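Local coordinates for periplasmic binding protein/LacI transcriptional regulator (Alkaliphilus metalliredigens, PDB 3CTP), which binds beta-D-xylulofuranose between the two lobes of its sugar-binding region and probably acts as a DNA-binding transcriptional repressor of the LacI family, at residues I120-S125 / I136-F141; A140-I145 / F184-L189; R161-H166 / K192-G197; R173-I178 / K201-D206. All coordinates share one frame; numbering follows the deposited sequence.

Contact 1 of 4, residues I120-S125 / I136-F141; sequences IIASRS and IPVVAF. With XLF (beta-D-xylulofuranose), chain C.
Ile120 to Ser123 pairs in parallel with Val138 to Phe141, the two strand axes 4.5 Å apart at closest approach and turned 25° from each other. Five backbone bonds join them, from Ile120 N to Pro137 O at one end to Arg124 N and Phe141 O, 2.9 Å apart, at the other. Between these, Val139 N reaches Ile120 O, and Ala122 uses both its N, to Val139 O, and its O, from Phe141 N.

On one side of the sheet Ile121 and Val139 lie side by side and point the same way, with Ile121 CG1 4.1 Å from Val139 CG2. The same side carries Ser123 and Phe141; Ser123 CB sits at the rim of the phenylalanine ring, 4.2 Å from CD2, and in the conformer described Ser123 OG bonds to Met66 O. The other side holds Ile120, Val138 and the small Ala122, whose CB touches Val138 CG1.

Arg124 leaves the sheet just past the last bridge. Its chain bends at chi3 (71°), which sets the direction of NE, and beyond it NH2 gives the sugar O4 a 2.9 Å bond that lies in the guanidinium plane. A second bond from Arg124 NH2 to O5 is weak. Asp100 and Asp213 bind NH1 as salt bridges, and the cation-pi contact with Phe184 helps to fix the group. Ligand residues carried just beyond the C-terminal ends of parallel strands are a hallmark of the periplasmic-binding-protein fold, and here they form part of the xylulofuranose pocket.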
# COMPACT_ATOMS: atom_id res chain seq x y z
N ILE A 120 6.02 4.75 -21.32
CA ILE A 120 4.90 4.61 -20.39
C ILE A 120 4.59 3.13 -20.19
O ILE A 120 4.59 2.35 -21.17
CB ILE A 120 3.65 5.31 -20.96
CG1 ILE A 120 3.92 6.82 -21.03
CG2 ILE A 120 2.39 4.99 -20.13
CD1 ILE A 120 2.74 7.62 -21.71
N ILE A 121 4.34 2.75 -18.94
CA ILE A 121 3.86 1.40 -18.60
C ILE A 121 2.42 1.58 -18.17
O ILE A 121 2.15 2.22 -17.17
CB ILE A 121 4.68 0.78 -17.43
CG1 ILE A 121 6.15 0.67 -17.84
CG2 ILE A 121 4.09 -0.60 -17.04
CD1 ILE A 121 7.13 0.52 -16.61
N ALA A 122 1.49 0.94 -18.90
CA ALA A 122 0.05 1.13 -18.72
C ALA A 122 -0.61 -0.09 -18.08
O ALA A 122 -0.83 -1.12 -18.74
CB ALA A 122 -0.58 1.42 -20.09
N SER A 123 -0.95 0.02 -16.79
CA SER A 123 -1.46 -1.13 -16.04
C SER A 123 -2.98 -1.19 -16.07
O SER A 123 -3.67 -0.18 -15.83
CB SER A 123 -0.94 -1.15 -14.58
OG SER A 123 0.47 -1.12 -14.55
N ARG A 124 -3.51 -2.38 -16.36
CA ARG A 124 -4.94 -2.59 -16.26
C ARG A 124 -5.70 -1.48 -17.01
O ARG A 124 -6.72 -0.93 -16.53
CB ARG A 124 -5.36 -2.72 -14.78
CG ARG A 124 -6.55 -3.62 -14.59
CD ARG A 124 -6.50 -4.30 -13.22
NE ARG A 124 -6.76 -3.35 -12.13
CZ ARG A 124 -6.64 -3.68 -10.85
NH1 ARG A 124 -6.93 -2.79 -9.89
NH2 ARG A 124 -6.27 -4.92 -10.52
N SER A 125 -5.21 -1.16 -18.20
CA SER A 125 -5.76 -0.05 -18.97
C SER A 125 -7.22 -0.25 -19.37
O SER A 125 -7.63 -1.36 -19.73
CB SER A 125 -4.94 0.15 -20.26
OG SER A 125 -5.50 1.21 -21.06
N ILE A 136 4.84 7.88 -28.11
CA ILE A 136 5.74 7.58 -27.01
C ILE A 136 5.64 6.08 -26.82
O ILE A 136 4.54 5.53 -26.93
CB ILE A 136 5.31 8.28 -25.72
CG1 ILE A 136 5.53 9.79 -25.81
CG2 ILE A 136 6.08 7.75 -24.53
CD1 ILE A 136 5.18 10.54 -24.53
N PRO A 137 6.76 5.40 -26.57
CA PRO A 137 6.71 3.95 -26.36
C PRO A 137 5.83 3.56 -25.18
O PRO A 137 5.89 4.21 -24.12
CB PRO A 137 8.17 3.59 -26.03
CG PRO A 137 8.97 4.67 -26.81
CD PRO A 137 8.14 5.92 -26.68
N VAL A 138 5.04 2.51 -25.36
CA VAL A 138 4.13 2.03 -24.32
C VAL A 138 4.22 0.51 -24.27
O VAL A 138 4.28 -0.15 -25.33
CB VAL A 138 2.63 2.36 -24.64
CG1 VAL A 138 1.69 1.71 -23.62
CG2 VAL A 138 2.41 3.87 -24.68
N VAL A 139 4.25 -0.06 -23.06
CA VAL A 139 3.95 -1.48 -22.86
C VAL A 139 2.81 -1.58 -21.84
O VAL A 139 2.61 -0.65 -21.05
CB VAL A 139 5.14 -2.31 -22.39
CG1 VAL A 139 6.24 -2.26 -23.45
CG2 VAL A 139 5.68 -1.83 -21.02
N ALA A 140 2.05 -2.67 -21.89
CA ALA A 140 0.84 -2.78 -21.05
C ALA A 140 0.99 -3.93 -20.09
O ALA A 140 1.54 -4.97 -20.45
CB ALA A 140 -0.38 -3.05 -21.92
N PHE A 141 0.52 -3.74 -18.85
CA PHE A 141 0.36 -4.86 -17.90
C PHE A 141 -1.11 -5.34 -17.86
O PHE A 141 -2.02 -4.52 -17.61
CB PHE A 141 0.88 -4.45 -16.50
CG PHE A 141 0.67 -5.51 -15.43
CD1 PHE A 141 1.33 -6.72 -15.50
CD2 PHE A 141 -0.18 -5.27 -14.36
CE1 PHE A 141 1.14 -7.70 -14.49
CE2 PHE A 141 -0.39 -6.24 -13.35
CZ PHE A 141 0.27 -7.43 -13.43
O4 XLF C . -5.97 -7.33 -12.09
C4 XLF C . -5.58 -8.32 -11.13
C5 XLF C . -6.53 -8.20 -9.95
O5 XLF C . -5.77 -7.63 -8.88
C3 XLF C . -4.21 -8.00 -10.55
O3 XLF C . -3.21 -8.91 -11.03
C2 XLF C . -4.46 -8.17 -9.08
O2 XLF C . -4.47 -9.56 -8.71
C1 XLF C . -3.48 -7.40 -8.22
O1 XLF C . -3.86 -7.51 -6.84

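Contact 2 of 4, residues A140-I145 / F184-L189; sequences AFENHI and FEATEL. With XLF (beta-D-xylulofuranose), chain C.
His144 and Glu185 meet with their side chains crossing at about a right angle, yet the imidazole and carboxylate planes are only 14° apart. This near-coplanarity lets His144 ND1 point in its ring plane at the syn lone pair of Glu185 OE1, 2.7 Å away. The other oxygen, Glu185 OE2, takes the backbone N of His144 at 2.8 Å, from above the carboxylate plane. His144 NE2 is held by Asp310.

The Asn143 amide lies nearly parallel to the same carboxylate, its plane 10° away. Asn143 OD1 accepts Glu185 N of helix 185-200 at 3.0 Å, and a water shared with Ala186 N and Glu142 OE2, while its ND2 bonds to Ser125 O and Val183 O. An alanine in place of Glu185 would probably leave His144 ND1 and the His144 backbone N without their acceptors, and the imidazole held mainly through Asp310, freer to turn.

Glu142 CG rests over the centre of the Phe141 ring and, with CD anti along the chain (chi2 -174°), the carboxylate carbon lies beside the methyl of Ala186, CD 3.4 Å from CB. From the sugar, O3 donates to Glu142 OE1 at 2.5 Å and O4 to OE2 at 2.7 Å. A strand-end loop of one lobe bonded directly to a helix start of the other, beside a bound sugar, is consistent with the closed cleft of the periplasmic-binding-protein fold.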
# COMPACT_ATOMS: atom_id res chain seq x y z
N ALA A 140 2.05 -2.67 -21.89
CA ALA A 140 0.84 -2.78 -21.05
C ALA A 140 0.99 -3.93 -20.09
O ALA A 140 1.54 -4.97 -20.45
CB ALA A 140 -0.38 -3.05 -21.92
N PHE A 141 0.52 -3.74 -18.85
CA PHE A 141 0.36 -4.86 -17.90
C PHE A 141 -1.11 -5.34 -17.86
O PHE A 141 -2.02 -4.52 -17.61
CB PHE A 141 0.88 -4.45 -16.50
CG PHE A 141 0.67 -5.51 -15.43
CD1 PHE A 141 1.33 -6.72 -15.50
CD2 PHE A 141 -0.18 -5.27 -14.36
CE1 PHE A 141 1.14 -7.70 -14.49
CE2 PHE A 141 -0.39 -6.24 -13.35
CZ PHE A 141 0.27 -7.43 -13.43
N GLU A 142 -1.33 -6.62 -18.17
CA GLU A 142 -2.65 -7.30 -18.14
C GLU A 142 -3.62 -7.01 -19.26
O GLU A 142 -4.01 -7.92 -20.00
CB GLU A 142 -3.35 -7.12 -16.80
CG GLU A 142 -2.59 -7.89 -15.72
CD GLU A 142 -3.29 -7.91 -14.37
OE1 GLU A 142 -2.84 -8.70 -13.50
OE2 GLU A 142 -4.27 -7.15 -14.18
N ASN A 143 -4.11 -5.77 -19.33
CA ASN A 143 -5.16 -5.50 -20.28
C ASN A 143 -4.56 -5.11 -21.62
O ASN A 143 -3.64 -4.28 -21.68
CB ASN A 143 -6.05 -4.35 -19.79
CG ASN A 143 -7.04 -4.77 -18.73
OD1 ASN A 143 -7.06 -5.91 -18.28
ND2 ASN A 143 -7.88 -3.81 -18.31
N HIS A 144 -5.11 -5.68 -22.68
CA HIS A 144 -4.67 -5.38 -24.03
C HIS A 144 -5.18 -4.01 -24.44
O HIS A 144 -6.34 -3.69 -24.22
CB HIS A 144 -5.22 -6.44 -24.98
CG HIS A 144 -4.57 -7.78 -24.80
ND1 HIS A 144 -4.95 -8.67 -23.83
CD2 HIS A 144 -3.52 -8.35 -25.44
CE1 HIS A 144 -4.17 -9.74 -23.87
NE2 HIS A 144 -3.29 -9.57 -24.84
N ILE A 145 -4.33 -3.22 -25.09
CA ILE A 145 -4.72 -1.87 -25.45
C ILE A 145 -4.95 -1.76 -26.94
O ILE A 145 -6.10 -1.54 -27.39
CB ILE A 145 -3.64 -0.89 -24.96
CG1 ILE A 145 -3.54 -1.02 -23.45
CG2 ILE A 145 -4.06 0.56 -25.27
CD1 ILE A 145 -2.54 -0.04 -22.83
N PHE A 184 -11.31 -6.24 -15.75
CA PHE A 184 -9.94 -6.70 -15.52
C PHE A 184 -9.76 -8.00 -16.28
O PHE A 184 -10.28 -9.05 -15.86
CB PHE A 184 -9.69 -7.00 -14.03
CG PHE A 184 -9.87 -5.83 -13.08
CD1 PHE A 184 -9.98 -4.51 -13.52
CD2 PHE A 184 -9.89 -6.08 -11.70
CE1 PHE A 184 -10.14 -3.45 -12.59
CE2 PHE A 184 -10.01 -5.05 -10.78
CZ PHE A 184 -10.13 -3.74 -11.24
N GLU A 185 -9.05 -7.96 -17.41
CA GLU A 185 -8.84 -9.19 -18.17
C GLU A 185 -8.25 -10.29 -17.29
O GLU A 185 -8.55 -11.47 -17.49
CB GLU A 185 -7.89 -8.93 -19.37
CG GLU A 185 -8.56 -8.10 -20.46
CD GLU A 185 -7.70 -7.98 -21.71
OE1 GLU A 185 -7.05 -8.97 -22.09
OE2 GLU A 185 -7.64 -6.87 -22.24
N ALA A 186 -7.38 -9.92 -16.36
CA ALA A 186 -6.71 -10.93 -15.54
C ALA A 186 -7.70 -11.69 -14.68
O ALA A 186 -7.61 -12.90 -14.54
CB ALA A 186 -5.64 -10.28 -14.67
N THR A 187 -8.63 -10.96 -14.05
CA THR A 187 -9.57 -11.67 -13.18
C THR A 187 -10.58 -12.47 -13.99
O THR A 187 -11.11 -13.50 -13.52
CB THR A 187 -10.24 -10.75 -12.14
OG1 THR A 187 -10.95 -9.70 -12.79
CG2 THR A 187 -9.17 -10.11 -11.27
N GLU A 188 -10.88 -12.01 -15.19
CA GLU A 188 -11.78 -12.79 -16.05
C GLU A 188 -11.12 -14.13 -16.40
O GLU A 188 -11.79 -15.15 -16.42
CB GLU A 188 -12.13 -12.04 -17.34
CG GLU A 188 -13.10 -10.87 -17.12
CD GLU A 188 -14.48 -11.37 -16.68
OE1 GLU A 188 -15.27 -11.80 -17.55
OE2 GLU A 188 -14.76 -11.38 -15.48
N LEU A 189 -9.82 -14.10 -16.68
CA LEU A 189 -9.13 -15.37 -16.98
C LEU A 189 -9.07 -16.26 -15.73
O LEU A 189 -9.21 -17.49 -15.83
CB LEU A 189 -7.74 -15.08 -17.53
CG LEU A 189 -7.73 -14.59 -18.98
CD1 LEU A 189 -6.33 -14.11 -19.34
CD2 LEU A 189 -8.19 -15.72 -19.90
O4 XLF C . -5.97 -7.33 -12.09
C4 XLF C . -5.58 -8.32 -11.13
C5 XLF C . -6.53 -8.20 -9.95
O5 XLF C . -5.77 -7.63 -8.88
C3 XLF C . -4.21 -8.00 -10.55
O3 XLF C . -3.21 -8.91 -11.03
C2 XLF C . -4.46 -8.17 -9.08
O2 XLF C . -4.47 -9.56 -8.71
C1 XLF C . -3.48 -7.40 -8.22
O1 XLF C . -3.86 -7.51 -6.84
O HOH W 1 -6.59 -7.15 -15.71

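Contact 3 of 4, residues R161-H166 / K192-G197; sequences RMAFDH and KGFLDG
Phe164 and Phe194 make the aromatic part of this contact, a T-shaped pair with centroids 5.5 Å apart and ring planes at 82°. Phe164 offers the edge: its CD1 stands 4.0 Å above the centre of the Phe194 ring. Phe194 CD1 also lies 3.6 Å from Phe164 CB, and its ring edge runs against the backbone of Ala163.

Close packing on glycine comes next. The helix axes approach to 7.4 Å at a crossing angle of -40°, and the CA atoms of Arg161 and Gly193 are only 4.4 Å apart. A beta-carbon on Gly193 would run into Arg161 N, and one on Gly197 into the side chains of Arg161 and Phe164. Gly197 C lies over one face of the Phe164 ring toward its rim, and Gly197 CA, 3.4 Å from Arg161 NE, covers a face of the guanidinium.

The polar contacts centre on Arg161. Within its own helix Arg161 NE forms a salt bridge with Asp165 OD1 at 2.9 Å, the oxygen lying in the guanidinium plane, which helps to hold the group flat over Gly197. One water spans Arg161 NH1 and Gly193 O; a second donates to Gly197 O.

Helices 156-169 and 185-200 flank strand 175-179 in the sequence and pack against it together: both phenylalanines touch Ile175, and Phe194 stacks on Phe236 of strand 234-237 and meets the His177 ring. Phe164 further reaches Ile205.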
# COMPACT_ATOMS: atom_id res chain seq x y z
N ARG A 161 -7.20 -22.20 -12.67
CA ARG A 161 -7.34 -23.68 -12.63
C ARG A 161 -6.63 -24.26 -11.41
O ARG A 161 -7.16 -25.16 -10.74
CB ARG A 161 -6.80 -24.30 -13.90
CG ARG A 161 -6.93 -25.83 -13.85
CD ARG A 161 -8.38 -26.27 -13.57
NE ARG A 161 -8.54 -27.74 -13.62
CZ ARG A 161 -8.82 -28.42 -14.73
NH1 ARG A 161 -8.95 -27.77 -15.90
NH2 ARG A 161 -8.97 -29.74 -14.69
N MET A 162 -5.42 -23.76 -11.13
CA MET A 162 -4.64 -24.30 -9.99
C MET A 162 -5.41 -24.07 -8.70
O MET A 162 -5.39 -24.89 -7.77
CB MET A 162 -3.26 -23.62 -9.81
CG MET A 162 -2.19 -23.95 -10.82
SD MET A 162 -0.68 -22.94 -10.49
CE MET A 162 -0.06 -23.00 -12.15
N ALA A 163 -6.02 -22.90 -8.59
CA ALA A 163 -6.78 -22.61 -7.37
C ALA A 163 -7.93 -23.56 -7.22
O ALA A 163 -8.18 -24.05 -6.12
CB ALA A 163 -7.27 -21.15 -7.39
N PHE A 164 -8.63 -23.86 -8.32
CA PHE A 164 -9.73 -24.82 -8.18
C PHE A 164 -9.19 -26.19 -7.77
O PHE A 164 -9.73 -26.85 -6.88
CB PHE A 164 -10.49 -25.01 -9.50
CG PHE A 164 -11.54 -26.06 -9.37
CD1 PHE A 164 -12.76 -25.73 -8.83
CD2 PHE A 164 -11.27 -27.39 -9.67
CE1 PHE A 164 -13.75 -26.71 -8.65
CE2 PHE A 164 -12.26 -28.38 -9.48
CZ PHE A 164 -13.47 -28.03 -8.97
N ASP A 165 -8.16 -26.63 -8.49
CA ASP A 165 -7.61 -27.99 -8.26
C ASP A 165 -7.18 -28.11 -6.80
O ASP A 165 -7.36 -29.17 -6.18
CB ASP A 165 -6.40 -28.24 -9.16
CG ASP A 165 -6.77 -28.44 -10.61
OD1 ASP A 165 -7.97 -28.65 -10.90
OD2 ASP A 165 -5.85 -28.40 -11.45
N HIS A 166 -6.63 -27.03 -6.24
CA HIS A 166 -6.16 -27.11 -4.85
C HIS A 166 -7.35 -27.25 -3.88
O HIS A 166 -7.34 -28.11 -2.99
CB HIS A 166 -5.28 -25.90 -4.52
CG HIS A 166 -4.76 -25.88 -3.12
ND1 HIS A 166 -3.88 -26.83 -2.64
CD2 HIS A 166 -4.98 -25.02 -2.10
CE1 HIS A 166 -3.60 -26.57 -1.37
NE2 HIS A 166 -4.24 -25.46 -1.02
N LYS A 192 -12.37 -17.89 -15.51
CA LYS A 192 -12.57 -18.91 -16.55
C LYS A 192 -11.77 -20.18 -16.21
O LYS A 192 -12.26 -21.31 -16.40
CB LYS A 192 -12.12 -18.35 -17.89
CG LYS A 192 -12.54 -19.24 -19.06
CD LYS A 192 -14.02 -19.58 -18.96
CE LYS A 192 -14.43 -20.65 -19.97
NZ LYS A 192 -15.82 -21.12 -19.75
N GLY A 193 -10.55 -20.02 -15.70
CA GLY A 193 -9.76 -21.23 -15.39
C GLY A 193 -10.39 -21.98 -14.24
O GLY A 193 -10.42 -23.22 -14.22
N PHE A 194 -10.90 -21.23 -13.26
CA PHE A 194 -11.52 -21.85 -12.09
C PHE A 194 -12.78 -22.61 -12.51
O PHE A 194 -13.00 -23.77 -12.12
CB PHE A 194 -11.87 -20.74 -11.09
CG PHE A 194 -12.20 -21.24 -9.71
CD1 PHE A 194 -11.21 -21.53 -8.80
CD2 PHE A 194 -13.52 -21.33 -9.32
CE1 PHE A 194 -11.52 -21.95 -7.49
CE2 PHE A 194 -13.86 -21.74 -8.04
CZ PHE A 194 -12.85 -22.06 -7.12
N LEU A 195 -13.61 -21.95 -13.33
CA LEU A 195 -14.86 -22.55 -13.80
C LEU A 195 -14.58 -23.76 -14.67
O LEU A 195 -15.24 -24.80 -14.52
CB LEU A 195 -15.66 -21.49 -14.55
CG LEU A 195 -16.97 -21.98 -15.17
CD1 LEU A 195 -17.92 -22.60 -14.13
CD2 LEU A 195 -17.61 -20.79 -15.92
N ASP A 196 -13.59 -23.67 -15.56
CA ASP A 196 -13.27 -24.83 -16.40
C ASP A 196 -12.87 -26.02 -15.51
O ASP A 196 -13.18 -27.17 -15.81
CB ASP A 196 -12.15 -24.54 -17.41
CG ASP A 196 -12.59 -23.63 -18.52
OD1 ASP A 196 -13.81 -23.40 -18.65
OD2 ASP A 196 -11.69 -23.13 -19.27
N GLY A 197 -12.13 -25.75 -14.43
CA GLY A 197 -11.80 -26.82 -13.49
C GLY A 197 -13.04 -27.46 -12.88
O GLY A 197 -13.15 -28.70 -12.79
O HOH W 2 -9.05 -24.83 -16.27
O HOH W 3 -10.65 -30.04 -12.48

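Contact 4 of 4, residues R173-I178 / K201-D206; sequences RKILHI and KDLEID
Ile175 is met by two side chains of the 201-206 segment. Its CB has Ile205 CD1 at 3.5 Å, the two chains crossing obliquely, and its CD1 touches Leu203 CD2 at 3.7 Å, at about a right angle. Leu203 CG lies anti to its backbone N (chi1 -158°), and the fork beyond it closes on Arg173: CD2 comes to 3.3 Å from Arg173 O, while CD1 packs on Arg173 CD. An alanine in place of Leu203 would probably open a gap beside Ile175 CD1 and leave the aliphatic part of Arg173 less well packed.

The backbones then pair. Asp206 N bonds to Ile175 O, 3.1 Å and almost straight at 176°, and His177 N to Asp206 O at 2.9 Å, so that Asp206 brackets Leu176 in a parallel bridge. This starts edge strand 206-209 beside strand 175-179, the right-handed beta-alpha-beta crossover of a Rossmann-like lobe, with helix 185-200 as the connection. Just before it a water fills in, accepting from Ile175 N and donating to Glu204 O at 2.6 Å.

Further out, a Schellman motif with Asp202 at its positive-phi position ends helix 185-200 and turns the chain toward Leu203. Asp206 OD2 bonds to Tyr232, a residue of the sodium site, and His177 ND1 to Phe236 O; Arg173 NH2 bonds to Tyr168 O and its guanidinium makes a cation-pi contact with that ring.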
# COMPACT_ATOMS: atom_id res chain seq x y z
N ARG A 173 -16.26 -29.20 -1.89
CA ARG A 173 -17.26 -29.47 -2.92
C ARG A 173 -18.31 -28.36 -3.04
O ARG A 173 -18.84 -28.14 -4.13
CB ARG A 173 -17.95 -30.83 -2.68
CG ARG A 173 -16.97 -32.02 -2.65
CD ARG A 173 -16.35 -32.29 -4.03
NE ARG A 173 -15.46 -33.46 -4.05
CZ ARG A 173 -14.15 -33.43 -3.83
NH1 ARG A 173 -13.46 -34.57 -3.88
NH2 ARG A 173 -13.51 -32.28 -3.55
N LYS A 174 -18.61 -27.68 -1.94
CA LYS A 174 -19.42 -26.47 -1.99
C LYS A 174 -18.44 -25.32 -2.09
O LYS A 174 -17.78 -24.99 -1.13
CB LYS A 174 -20.23 -26.31 -0.71
CG LYS A 174 -21.27 -27.43 -0.48
CD LYS A 174 -21.80 -27.38 0.96
CE LYS A 174 -22.85 -28.47 1.21
NZ LYS A 174 -23.48 -28.31 2.55
N ILE A 175 -18.36 -24.71 -3.27
CA ILE A 175 -17.30 -23.73 -3.55
C ILE A 175 -17.85 -22.41 -4.05
O ILE A 175 -18.77 -22.40 -4.87
CB ILE A 175 -16.34 -24.34 -4.58
CG1 ILE A 175 -15.58 -25.49 -3.91
CG2 ILE A 175 -15.37 -23.29 -5.16
CD1 ILE A 175 -14.77 -26.34 -4.90
N LEU A 176 -17.26 -21.31 -3.55
CA LEU A 176 -17.61 -19.96 -3.97
C LEU A 176 -16.39 -19.34 -4.60
O LEU A 176 -15.26 -19.49 -4.08
CB LEU A 176 -17.94 -19.13 -2.72
CG LEU A 176 -18.15 -17.62 -2.90
CD1 LEU A 176 -19.34 -17.33 -3.79
CD2 LEU A 176 -18.36 -16.96 -1.54
N HIS A 177 -16.59 -18.61 -5.69
CA HIS A 177 -15.50 -17.75 -6.22
C HIS A 177 -15.98 -16.31 -6.15
O HIS A 177 -17.02 -15.97 -6.72
CB HIS A 177 -15.14 -18.13 -7.67
CG HIS A 177 -14.18 -17.18 -8.32
ND1 HIS A 177 -13.13 -16.60 -7.63
CD2 HIS A 177 -14.09 -16.73 -9.59
CE1 HIS A 177 -12.44 -15.81 -8.46
NE2 HIS A 177 -12.99 -15.89 -9.65
N ILE A 178 -15.25 -15.49 -5.38
CA ILE A 178 -15.48 -14.06 -5.37
C ILE A 178 -14.61 -13.52 -6.49
O ILE A 178 -13.36 -13.52 -6.39
CB ILE A 178 -15.10 -13.46 -4.03
CG1 ILE A 178 -16.08 -14.04 -2.99
CG2 ILE A 178 -15.23 -11.91 -4.08
CD1 ILE A 178 -15.84 -13.64 -1.54
N LYS A 201 -14.97 -31.48 -13.21
CA LYS A 201 -15.39 -32.35 -12.09
C LYS A 201 -16.92 -32.39 -11.93
O LYS A 201 -17.44 -32.89 -10.94
CB LYS A 201 -14.75 -31.88 -10.78
CG LYS A 201 -13.23 -31.94 -10.79
CD LYS A 201 -12.71 -33.36 -11.03
CE LYS A 201 -11.20 -33.48 -10.83
NZ LYS A 201 -10.37 -32.75 -11.86
N ASP A 202 -17.64 -31.83 -12.90
CA ASP A 202 -19.10 -31.80 -12.82
C ASP A 202 -19.59 -31.16 -11.53
O ASP A 202 -20.58 -31.61 -10.93
CB ASP A 202 -19.66 -33.21 -12.99
CG ASP A 202 -19.46 -33.72 -14.39
OD1 ASP A 202 -20.13 -33.22 -15.32
OD2 ASP A 202 -18.60 -34.61 -14.58
N LEU A 203 -18.92 -30.10 -11.12
CA LEU A 203 -19.28 -29.43 -9.88
C LEU A 203 -19.87 -28.07 -10.19
O LEU A 203 -19.30 -27.34 -10.98
CB LEU A 203 -18.04 -29.24 -9.00
CG LEU A 203 -18.24 -29.04 -7.50
CD1 LEU A 203 -18.71 -30.38 -6.89
CD2 LEU A 203 -16.95 -28.56 -6.86
N GLU A 204 -21.02 -27.76 -9.60
CA GLU A 204 -21.57 -26.42 -9.71
C GLU A 204 -20.89 -25.52 -8.68
O GLU A 204 -20.70 -25.93 -7.53
CB GLU A 204 -23.08 -26.44 -9.47
CG GLU A 204 -23.89 -26.79 -10.72
CD GLU A 204 -25.35 -26.38 -10.61
OE1 GLU A 204 -25.90 -26.46 -9.49
OE2 GLU A 204 -25.93 -25.98 -11.64
N ILE A 205 -20.56 -24.31 -9.12
CA ILE A 205 -19.85 -23.29 -8.30
C ILE A 205 -20.73 -22.05 -8.20
O ILE A 205 -21.45 -21.73 -9.15
CB ILE A 205 -18.60 -22.79 -9.05
CG1 ILE A 205 -17.62 -23.93 -9.30
CG2 ILE A 205 -17.94 -21.64 -8.27
CD1 ILE A 205 -17.10 -24.56 -8.04
N ASP A 206 -20.62 -21.32 -7.10
CA ASP A 206 -21.35 -20.06 -6.95
C ASP A 206 -20.36 -18.91 -7.14
O ASP A 206 -19.17 -19.08 -6.85
CB ASP A 206 -21.95 -19.94 -5.56
CG ASP A 206 -23.14 -20.84 -5.35
OD1 ASP A 206 -23.67 -21.36 -6.36
OD2 ASP A 206 -23.53 -21.05 -4.17
O HOH W 4 -20.62 -25.41 -4.99

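How the contacts relate
The four contacts run from one lobe through the sugar to the other. Contacts 1 and 2 share Ala140 and Phe141, have centres about 12 Å apart and both touch xylulofuranose; Ser125 O and Asn143 ND2, 2.8 Å apart, tie them directly. Contact 2 spans the cleft, and helix 185-200 continues from it into contact 3, about 18 Å away between centres. Contacts 3 and 4 have centres about 10 Å apart and share a core, where Phe194 CZ lies 3.4 Å from Ile175 CG2. Ala163 in contact 3 remains about 12 Å from the sugar by its side chain. Contacts 1 and 4, with centres about 35 Å apart, lie on opposite sides of the chain's centre.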